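Local structure of nicotinate phosphoribosyltransferase (Vibrio cholerae, 4HL7) at residues N178-M184 with I345-G350. The protein probably catalyses the ATP-dependent synthesis of nicotinate D-ribonucleotide from nicotinate and phosphoribosyl diphosphate, a step on the way to NAD. Residues are numbered along the deposited sequence; the frame is centred on the assembly and turned at random.
With SO4 (sulfate ion), chain C.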
# COMPACT_ATOMS: atom_id res chain seq x y z
N ASN A 178 3.70 -18.25 16.06
CA ASN A 178 4.25 -17.51 14.90
C ASN A 178 3.33 -16.38 14.40
O ASN A 178 3.49 -15.89 13.26
CB ASN A 178 4.69 -18.44 13.72
CG ASN A 178 3.52 -19.26 13.11
OD1 ASN A 178 2.54 -19.58 13.80
ND2 ASN A 178 3.69 -19.71 11.89
N PHE A 179 2.39 -15.93 15.25
CA PHE A 179 1.57 -14.79 14.84
C PHE A 179 2.44 -13.50 14.89
O PHE A 179 3.14 -13.24 15.89
CB PHE A 179 0.33 -14.62 15.74
CG PHE A 179 -0.50 -13.40 15.40
CD1 PHE A 179 -1.33 -13.39 14.23
CD2 PHE A 179 -0.43 -12.26 16.17
CE1 PHE A 179 -2.06 -12.25 13.90
CE2 PHE A 179 -1.20 -11.12 15.87
CZ PHE A 179 -2.00 -11.12 14.71
N SER A 180 2.43 -12.73 13.81
CA SER A 180 3.20 -11.48 13.70
C SER A 180 2.36 -10.48 12.89
O SER A 180 1.82 -10.85 11.84
CB SER A 180 4.44 -11.76 12.88
OG SER A 180 5.15 -10.55 12.75
N LEU A 181 2.28 -9.23 13.35
CA LEU A 181 1.35 -8.25 12.77
C LEU A 181 2.17 -7.04 12.29
O LEU A 181 3.02 -6.52 13.04
CB LEU A 181 0.32 -7.82 13.86
CG LEU A 181 -0.78 -6.84 13.45
CD1 LEU A 181 -1.55 -7.40 12.25
CD2 LEU A 181 -1.77 -6.61 14.58
N THR A 182 1.97 -6.64 11.04
CA THR A 182 2.55 -5.39 10.56
C THR A 182 1.40 -4.44 10.27
O THR A 182 0.51 -4.74 9.44
CB THR A 182 3.35 -5.60 9.29
OG1 THR A 182 4.43 -6.53 9.55
CG2 THR A 182 3.99 -4.27 8.87
N GLU A 183 1.34 -3.33 10.97
CA GLU A 183 0.20 -2.44 10.77
C GLU A 183 0.37 -1.67 9.46
O GLU A 183 1.41 -1.10 9.22
CB GLU A 183 0.08 -1.52 11.97
CG GLU A 183 -1.20 -0.71 11.97
CD GLU A 183 -1.12 0.59 11.10
OE1 GLU A 183 -0.01 1.13 10.84
OE2 GLU A 183 -2.20 1.04 10.65
N MSE A 184 -0.67 -1.62 8.62
CA MSE A 184 -0.54 -1.03 7.28
C MSE A 184 -1.83 -0.33 6.97
O MSE A 184 -2.26 -0.32 5.83
CB MSE A 184 -0.23 -2.06 6.16
CG MSE A 184 1.14 -2.65 6.26
SE MSE A 184 1.28 -3.85 4.64
CE MSE A 184 3.02 -4.38 5.21
N ILE A 345 6.83 -15.51 8.76
CA ILE A 345 5.68 -14.82 8.26
C ILE A 345 5.31 -13.57 9.08
O ILE A 345 5.63 -13.45 10.28
CB ILE A 345 4.44 -15.75 8.21
CG1 ILE A 345 3.95 -16.06 9.65
CG2 ILE A 345 4.74 -16.98 7.41
CD1 ILE A 345 2.78 -17.08 9.68
N SER A 346 4.60 -12.67 8.42
CA SER A 346 3.94 -11.59 9.11
C SER A 346 2.70 -11.20 8.30
O SER A 346 2.62 -11.45 7.07
CB SER A 346 4.87 -10.37 9.26
OG SER A 346 4.29 -9.45 10.20
N PHE A 347 1.71 -10.59 8.98
CA PHE A 347 0.44 -10.19 8.32
C PHE A 347 0.33 -8.69 8.23
O PHE A 347 0.31 -8.04 9.24
CB PHE A 347 -0.71 -10.78 9.16
CG PHE A 347 -0.61 -12.29 9.22
CD1 PHE A 347 0.00 -12.93 10.32
CD2 PHE A 347 -0.97 -13.05 8.11
CE1 PHE A 347 0.19 -14.33 10.31
CE2 PHE A 347 -0.78 -14.46 8.12
CZ PHE A 347 -0.20 -15.06 9.22
N GLY A 348 0.32 -8.16 7.00
CA GLY A 348 0.19 -6.74 6.79
C GLY A 348 -1.28 -6.42 6.71
O GLY A 348 -1.92 -6.69 5.68
N ILE A 349 -1.83 -5.84 7.77
CA ILE A 349 -3.28 -5.57 7.86
C ILE A 349 -3.63 -4.07 7.87
O ILE A 349 -2.97 -3.27 8.57
CB ILE A 349 -3.86 -6.26 9.07
CG1 ILE A 349 -3.43 -7.76 9.03
CG2 ILE A 349 -5.38 -6.09 9.06
CD1 ILE A 349 -4.11 -8.65 10.11
N GLY A 350 -4.61 -3.70 7.05
CA GLY A 350 -4.96 -2.29 6.87
C GLY A 350 -6.32 -2.03 7.48
O GLY A 350 -6.45 -1.86 8.68
S SO4 C . -6.18 -4.20 3.72
O1 SO4 C . -5.86 -5.00 4.96
O2 SO4 C . -6.20 -2.70 3.92
O3 SO4 C . -5.28 -4.66 2.64
O4 SO4 C . -7.59 -4.38 3.29
O HOH W 1 5.67 -14.77 12.52
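Strand 181-183 and residues 345-349 of strand 344-349 run parallel, side by side, in the parallel sheet of the family's TIM-barrel-like domain. The axes of these short parts come within 4.6 Å and their directions differ by 30°. Before the strands pair, one water bridges Ile345 O and Asn178 O, donating to each at 2.6 Å. The CD1 of Ile345 also lies 3.6 Å from Asn178 ND2, which hydrogen-bonds Cys336. Ser346 OG sits between two hydroxyls, hydrogen-bonded to Ser180 OG (2.9 Å) and Thr182 OG1 (3.0 Å). Phe347 bonds through both backbone groups: its N donates to Ser180 O (2.9 Å) and its O accepts from Thr182 N (2.8 Å). Its ring lies on the other face, CD1 to CD1 4.2 Å from Phe179, and packs on helix 329-339. Gly348 brings its CA to 3.3 Å from Thr182 O in a CA-H...O contact. A CB here would clash with SE of selenomethionine Met184. Ile349 N donates to Thr182 O (3.1 Å), and Ile349 O accepts from Met184 N (2.8 Å). Ile349 CD1 meets Leu181 CD1 at 3.6 Å, on the Phe347 side. Gly350 is the N-cap of helix 351-354. Its N donates to sulfate O1 at 2.8 Å, and Thr351 N binds the same ion, probably from the crystallisation liquor. N-H groups at a helix start suit an anion, and a CB on Gly350 would clash with sulfate O2. This is consistent with a phosphate site at the C-terminal end of the barrel strands. Four N-H...O bonds in the parallel pattern thus let the backbone set the register, while the three hydroxyls pair among themselves.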